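Local coordinates for protein RNA polymerase sigma factor SIGMA-28 (FliA) (Aquifex aeolicus, PDB 1RP3) that probably directs RNA polymerase to flagellar promoters as a sigma factor, and is bound here in an inactive conformation by the anti-sigma factor FlgM, at residues I196-I199 and F200-L204; I12-E15 and E16-K20. All coordinates share one frame; numbering follows the deposited sequence.

Contact 1: I196-I199 and F200-L204; sequences IQLI and FYEEL
Ile199 sets its CG2 methyl over one face of the Phe200 ring, 3.8 Å from the ring centroid, a CH-pi contact displaced toward the CD1–CE1 rim. The methyl gets there because CG2 is anti to the Ile199 backbone N, lying beside the carbonyl carbon from which Phe200 continues. Ile196, one turn back, runs alongside the same rim, its CG2 3.9 Å from Phe200 CD1, while its carbonyl oxygen lies at the ring edge, in plane, and takes a nearly straight bond (169°) from Phe200 N. This apolar side is the tight one: Leu228 and His35 also meet the ring, and Ala227 backs Ile196. With an alanine here instead of Phe200, the methyls of Ile199 and Ile196 would probably face a gap, and Leu228 and His35 would lose the ring they meet. Another flank is polar and covered by FlgM. Gln197 and Tyr201 lie side by side, with Gln197 CG 3.8 Å from Tyr201 CB; the buried Gln197 amide reaches on to FlgM, where Tyr72 of that chain bonds both Gln197 NE2 and Glu202 OE2. The solvent side is Glu203, whose side chain points away while Lys34 holds its carbonyl. Toward its C-terminal end the helix unwinds. Gln197 O is gripped twice, by Tyr201 N at 2.9 Å, tilted from the carbonyl plane, and by Glu202 N, which approaches almost head-on in a wider, pi-type turn. Glu203 then takes positive phi, letting Leu204 N swing back to Leu198 O at 3.2 Å, in the carbonyl plane, and more weakly to Ile199 O. Leu204 packs onto Val209 and Ile212. This widened last turn with its positive-phi residue closes helix 190-201 before helix 206-212 in the helix-turn-helix-type region 4 of the sigma-70 family.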
ATOM      1  N   ILE A 196       2.679   7.861  11.855  1.00 42.28           N
ATOM      2  CA  ILE A 196       3.021   6.644  11.138  1.00 41.28           C
ATOM      3  C   ILE A 196       2.270   5.450  11.708  1.00 41.56           C
ATOM      4  O   ILE A 196       1.763   4.617  10.957  1.00 40.64           O
ATOM      5  CB  ILE A 196       4.535   6.363  11.163  1.00 40.89           C
ATOM      6  CG1 ILE A 196       5.280   7.408  10.335  1.00 42.15           C
ATOM      7  CG2 ILE A 196       4.828   4.992  10.585  1.00 42.02           C
ATOM      8  CD1 ILE A 196       4.879   7.434   8.869  1.00 40.84           C
ATOM      9  N   GLN A 197       2.150   5.394  13.032  1.00 41.92           N
ATOM     10  CA  GLN A 197       1.456   4.277  13.653  1.00 42.36           C
ATOM     11  C   GLN A 197      -0.027   4.285  13.294  1.00 43.55           C
ATOM     12  O   GLN A 197      -0.592   3.240  12.947  1.00 43.94           O
ATOM     13  CB  GLN A 197       1.646   4.280  15.176  1.00 42.17           C
ATOM     14  CG  GLN A 197       1.025   3.066  15.873  1.00 42.81           C
ATOM     15  CD  GLN A 197       1.378   2.969  17.361  1.00 45.72           C
ATOM     16  OE1 GLN A 197       2.556   2.958  17.746  1.00 44.39           O
ATOM     17  NE2 GLN A 197       0.355   2.864  18.197  1.00 43.09           N
ATOM     18  N   LEU A 198      -0.658   5.458  13.348  1.00 41.73           N
ATOM     19  CA  LEU A 198      -2.079   5.546  13.028  1.00 41.64           C
ATOM     20  C   LEU A 198      -2.355   5.203  11.569  1.00 41.27           C
ATOM     21  O   LEU A 198      -3.397   4.629  11.239  1.00 42.33           O
ATOM     22  CB  LEU A 198      -2.629   6.938  13.350  1.00 41.71           C
ATOM     23  CG  LEU A 198      -2.834   7.344  14.817  1.00 43.28           C
ATOM     24  CD1 LEU A 198      -3.386   8.750  14.870  1.00 44.94           C
ATOM     25  CD2 LEU A 198      -3.773   6.403  15.534  1.00 41.95           C
ATOM     26  N   ILE A 199      -1.397   5.525  10.704  1.00 39.98           N
ATOM     27  CA  ILE A 199      -1.549   5.269   9.284  1.00 37.32           C
ATOM     28  C   ILE A 199      -1.277   3.838   8.855  1.00 37.41           C
ATOM     29  O   ILE A 199      -2.088   3.241   8.154  1.00 35.23           O
ATOM     30  CB  ILE A 199      -0.683   6.243   8.447  1.00 37.15           C
ATOM     31  CG1 ILE A 199      -1.361   7.615   8.417  1.00 39.07           C
ATOM     32  CG2 ILE A 199      -0.485   5.710   7.028  1.00 37.36           C
ATOM     33  CD1 ILE A 199      -0.721   8.633   7.512  1.00 38.16           C
ATOM     34  N   PHE A 200      -0.167   3.276   9.324  1.00 35.81           N
ATOM     35  CA  PHE A 200       0.227   1.930   8.931  1.00 35.03           C
ATOM     36  C   PHE A 200      -0.117   0.803   9.877  1.00 37.07           C
ATOM     37  O   PHE A 200      -0.381  -0.310   9.431  1.00 37.00           O
ATOM     38  CB  PHE A 200       1.724   1.888   8.621  1.00 33.30           C
ATOM     39  CG  PHE A 200       2.123   2.739   7.454  1.00 30.84           C
ATOM     40  CD1 PHE A 200       2.482   4.061   7.640  1.00 27.33           C
ATOM     41  CD2 PHE A 200       2.198   2.199   6.174  1.00 28.96           C
ATOM     42  CE1 PHE A 200       2.911   4.844   6.568  1.00 28.50           C
ATOM     43  CE2 PHE A 200       2.627   2.975   5.090  1.00 31.17           C
ATOM     44  CZ  PHE A 200       2.989   4.299   5.292  1.00 28.77           C
ATOM     45  N   TYR A 201      -0.049   1.055  11.179  1.00 39.70           N
ATOM     46  CA  TYR A 201      -0.378   0.014  12.138  1.00 42.24           C
ATOM     47  C   TYR A 201      -1.891  -0.029  12.336  1.00 42.98           C
ATOM     48  O   TYR A 201      -2.471  -1.104  12.433  1.00 44.80           O
ATOM     49  CB  TYR A 201       0.359   0.224  13.462  1.00 45.84           C
ATOM     50  CG  TYR A 201      -0.013  -0.784  14.528  1.00 48.60           C
ATOM     51  CD1 TYR A 201       0.447  -2.097  14.460  1.00 50.54           C
ATOM     52  CD2 TYR A 201      -0.847  -0.428  15.592  1.00 51.01           C
ATOM     53  CE1 TYR A 201       0.085  -3.036  15.423  1.00 53.45           C
ATOM     54  CE2 TYR A 201      -1.217  -1.351  16.560  1.00 52.84           C
ATOM     55  CZ  TYR A 201      -0.750  -2.654  16.472  1.00 54.73           C
ATOM     56  OH  TYR A 201      -1.127  -3.569  17.433  1.00 56.90           O
ATOM     57  N   GLU A 202      -2.529   1.136  12.387  1.00 42.15           N
ATOM     58  CA  GLU A 202      -3.980   1.188  12.536  1.00 42.11           C
ATOM     59  C   GLU A 202      -4.681   1.142  11.172  1.00 42.06           C
ATOM     60  O   GLU A 202      -5.888   0.949  11.095  1.00 41.47           O
ATOM     61  CB  GLU A 202      -4.414   2.434  13.315  1.00 43.61           C
ATOM     62  CG  GLU A 202      -3.801   2.578  14.712  1.00 44.76           C
ATOM     63  CD  GLU A 202      -4.254   1.511  15.712  1.00 48.88           C
ATOM     64  OE1 GLU A 202      -5.262   0.804  15.463  1.00 47.63           O
ATOM     65  OE2 GLU A 202      -3.593   1.388  16.768  1.00 49.38           O
ATOM     66  N   GLU A 203      -3.907   1.304  10.100  1.00 42.99           N
ATOM     67  CA  GLU A 203      -4.417   1.268   8.731  1.00 42.69           C
ATOM     68  C   GLU A 203      -5.523   2.292   8.473  1.00 42.60           C
ATOM     69  O   GLU A 203      -6.606   1.974   7.981  1.00 42.92           O
ATOM     70  CB  GLU A 203      -4.866  -0.146   8.363  1.00 44.52           C
ATOM     71  CG  GLU A 203      -3.736  -1.169   8.426  1.00 47.89           C
ATOM     72  CD  GLU A 203      -4.169  -2.564   8.011  1.00 51.35           C
ATOM     73  OE1 GLU A 203      -5.138  -3.103   8.592  1.00 52.26           O
ATOM     74  OE2 GLU A 203      -3.532  -3.128   7.100  1.00 54.98           O
ATOM     75  N   LEU A 204      -5.209   3.543   8.785  1.00 42.50           N
ATOM     76  CA  LEU A 204      -6.141   4.637   8.607  1.00 40.06           C
ATOM     77  C   LEU A 204      -5.639   5.650   7.604  1.00 38.85           C
ATOM     78  O   LEU A 204      -4.497   6.063   7.667  1.00 41.48           O
ATOM     79  CB  LEU A 204      -6.375   5.335   9.944  1.00 39.48           C
ATOM     80  CG  LEU A 204      -7.081   4.495  11.006  1.00 39.88           C
ATOM     81  CD1 LEU A 204      -7.223   5.316  12.269  1.00 40.83           C
ATOM     82  CD2 LEU A 204      -8.442   4.027  10.499  1.00 38.71           C
TER

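Contact 2: I12-E15 and E16-K20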
ATOM      1  N   ILE A  12      -5.874 -27.345 -13.987  1.00 48.65           N
ATOM      2  CA  ILE A  12      -6.832 -27.144 -12.909  1.00 48.79           C
ATOM      3  C   ILE A  12      -6.169 -26.677 -11.621  1.00 48.66           C
ATOM      4  O   ILE A  12      -6.663 -25.752 -10.974  1.00 47.80           O
ATOM      5  CB  ILE A  12      -7.669 -28.437 -12.645  1.00 49.72           C
ATOM      6  CG1 ILE A  12      -8.532 -28.755 -13.864  1.00 48.79           C
ATOM      7  CG2 ILE A  12      -8.562 -28.287 -11.405  1.00 46.92           C
ATOM      8  CD1 ILE A  12      -9.460 -27.629 -14.274  1.00 49.68           C
ATOM      9  N   GLU A  13      -5.068 -27.322 -11.239  1.00 48.70           N
ATOM     10  CA  GLU A  13      -4.370 -26.942 -10.011  1.00 50.24           C
ATOM     11  C   GLU A  13      -4.029 -25.454 -10.076  1.00 48.06           C
ATOM     12  O   GLU A  13      -4.234 -24.719  -9.112  1.00 47.83           O
ATOM     13  CB  GLU A  13      -3.079 -27.753  -9.810  1.00 53.88           C
ATOM     14  CG  GLU A  13      -3.218 -29.287  -9.822  1.00 62.46           C
ATOM     15  CD  GLU A  13      -4.140 -29.852  -8.752  1.00 66.17           C
ATOM     16  OE1 GLU A  13      -4.474 -29.132  -7.782  1.00 70.91           O
ATOM     17  OE2 GLU A  13      -4.525 -31.038  -8.882  1.00 69.11           O
ATOM     18  N   ARG A  14      -3.555 -25.023 -11.243  1.00 45.12           N
ATOM     19  CA  ARG A  14      -3.178 -23.647 -11.494  1.00 43.44           C
ATOM     20  C   ARG A  14      -4.375 -22.701 -11.294  1.00 44.92           C
ATOM     21  O   ARG A  14      -4.298 -21.754 -10.499  1.00 44.20           O
ATOM     22  CB  ARG A  14      -2.625 -23.541 -12.918  1.00 43.28           C
ATOM     23  CG  ARG A  14      -2.038 -22.192 -13.300  1.00 41.35           C
ATOM     24  CD  ARG A  14      -1.612 -22.199 -14.755  1.00 42.09           C
ATOM     25  NE  ARG A  14      -1.081 -20.911 -15.189  1.00 42.35           N
ATOM     26  CZ  ARG A  14      -1.016 -20.512 -16.454  1.00 43.82           C
ATOM     27  NH1 ARG A  14      -1.453 -21.303 -17.427  1.00 45.53           N
ATOM     28  NH2 ARG A  14      -0.503 -19.325 -16.750  1.00 42.57           N
ATOM     29  N   GLU A  15      -5.494 -22.995 -11.960  1.00 44.20           N
ATOM     30  CA  GLU A  15      -6.689 -22.156 -11.841  1.00 45.84           C
ATOM     31  C   GLU A  15      -7.219 -22.059 -10.423  1.00 45.11           C
ATOM     32  O   GLU A  15      -7.574 -20.975  -9.961  1.00 46.58           O
ATOM     33  CB  GLU A  15      -7.782 -22.600 -12.809  1.00 45.62           C
ATOM     34  CG  GLU A  15      -7.452 -22.172 -14.230  1.00 53.67           C
ATOM     35  CD  GLU A  15      -8.437 -22.652 -15.290  1.00 57.30           C
ATOM     36  OE1 GLU A  15      -9.620 -22.922 -14.953  1.00 57.58           O
ATOM     37  OE2 GLU A  15      -8.012 -22.733 -16.470  1.00 56.68           O
ATOM     38  N   GLU A  16      -7.252 -23.185  -9.729  1.00 43.55           N
ATOM     39  CA  GLU A  16      -7.720 -23.206  -8.356  1.00 42.08           C
ATOM     40  C   GLU A  16      -6.817 -22.332  -7.499  1.00 39.80           C
ATOM     41  O   GLU A  16      -7.280 -21.625  -6.605  1.00 37.36           O
ATOM     42  CB  GLU A  16      -7.714 -24.635  -7.804  1.00 43.29           C
ATOM     43  CG  GLU A  16      -8.769 -25.564  -8.409  1.00 48.12           C
ATOM     44  CD  GLU A  16     -10.192 -25.063  -8.217  1.00 49.13           C
ATOM     45  OE1 GLU A  16     -10.462 -24.399  -7.185  1.00 51.25           O
ATOM     46  OE2 GLU A  16     -11.036 -25.339  -9.101  1.00 47.60           O
ATOM     47  N   LEU A  17      -5.519 -22.384  -7.790  1.00 40.30           N
ATOM     48  CA  LEU A  17      -4.529 -21.610  -7.046  1.00 39.36           C
ATOM     49  C   LEU A  17      -4.758 -20.105  -7.299  1.00 37.17           C
ATOM     50  O   LEU A  17      -4.799 -19.318  -6.358  1.00 34.99           O
ATOM     51  CB  LEU A  17      -3.118 -22.069  -7.437  1.00 40.65           C
ATOM     52  CG  LEU A  17      -1.986 -22.103  -6.396  1.00 44.36           C
ATOM     53  CD1 LEU A  17      -2.455 -22.659  -5.053  1.00 42.98           C
ATOM     54  CD2 LEU A  17      -0.842 -22.955  -6.941  1.00 43.27           C
ATOM     55  N   ILE A  18      -4.995 -19.732  -8.557  1.00 35.30           N
ATOM     56  CA  ILE A  18      -5.261 -18.343  -8.918  1.00 35.06           C
ATOM     57  C   ILE A  18      -6.523 -17.885  -8.205  1.00 37.34           C
ATOM     58  O   ILE A  18      -6.515 -16.903  -7.462  1.00 35.95           O
ATOM     59  CB  ILE A  18      -5.433 -18.175 -10.453  1.00 31.70           C
ATOM     60  CG1 ILE A  18      -4.115 -18.495 -11.159  1.00 31.05           C
ATOM     61  CG2 ILE A  18      -5.859 -16.757 -10.800  1.00 30.32           C
ATOM     62  CD1 ILE A  18      -4.207 -18.467 -12.677  1.00 30.93           C
ATOM     63  N   LEU A  19      -7.593 -18.645  -8.403  1.00 39.31           N
ATOM     64  CA  LEU A  19      -8.892 -18.382  -7.793  1.00 40.23           C
ATOM     65  C   LEU A  19      -8.752 -18.204  -6.289  1.00 37.79           C
ATOM     66  O   LEU A  19      -9.282 -17.256  -5.723  1.00 37.70           O
ATOM     67  CB  LEU A  19      -9.815 -19.567  -8.073  1.00 43.69           C
ATOM     68  CG  LEU A  19     -11.275 -19.397  -8.485  1.00 47.13           C
ATOM     69  CD1 LEU A  19     -11.425 -18.297  -9.519  1.00 47.33           C
ATOM     70  CD2 LEU A  19     -11.762 -20.736  -9.063  1.00 50.52           C
ATOM     71  N   LYS A  20      -8.002 -19.104  -5.660  1.00 35.86           N
ATOM     72  CA  LYS A  20      -7.793 -19.085  -4.216  1.00 36.24           C
ATOM     73  C   LYS A  20      -7.248 -17.765  -3.699  1.00 35.49           C
ATOM     74  O   LYS A  20      -7.688 -17.285  -2.663  1.00 35.16           O
ATOM     75  CB  LYS A  20      -6.863 -20.232  -3.785  1.00 36.40           C
ATOM     76  CG  LYS A  20      -6.580 -20.262  -2.290  1.00 40.17           C
ATOM     77  CD  LYS A  20      -5.632 -21.391  -1.883  1.00 44.00           C
ATOM     78  CE  LYS A  20      -5.460 -21.406  -0.356  1.00 46.20           C
ATOM     79  NZ  LYS A  20      -4.577 -22.520   0.093  1.00 47.38           N
TER
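Regular alpha-helix, near the start of the long helix 7-33, is what joins Ile12-Glu15 to Glu16-Lys20, and the main side-chain touch is between Ile12 and Glu16. These two run side by side one turn apart, Ile12 CG2 lying 4.1 Å from Glu16 CG. Glu16 CG sits beside its own backbone N (chi1 -70°), the atom that bonds Ile12 O, and this brings the methylene to 3.3 Å from Ile12 O as well. Four i to i+4 backbone bonds hold the turns together: Glu16 N to Ile12 O at 2.9 Å, Leu17 N to Glu13 O, Ile18 N to Arg14 O and Leu19 N to Glu15 O at 2.8 Å. Further along the helix, Ile18 lays CG1 3.3 Å from Arg14 O, whereas the Arg14 chain stretches away from the helix, fully extended, to form a salt bridge from NE to Asp58. Arg14, Leu17 and Ile18 face helix 42-58, packing on its Ile54 and Val57. Leu15 of the FlgM chain rests on Arg14 and Glu15, and Ile11 of that chain on Ile18 and Leu19, so that helix 42-58 and FlgM both cover parts of this turn.

How the contacts relate
Contact 2 comes first along the chain, on helix 7-33, whose later part carries region 2 sequence, and contact 1 far later, in region 4; their centres lie 33 Å apart and their nearest atoms about 18 Å, so the two never touch. The centre of contact 2 lies about 27 Å from that of the chain, that of contact 1 about 12 Å. What they share is FlgM. At contact 2 it packs on the helix, whereas contact 1 receives both packing, as from Val79 and Leu63 of FlgM, and polar bonds to Gln197 and Glu202. One inhibitor chain thus engages both ends of the sigma factor, consistent with the inactive conformation of this complex.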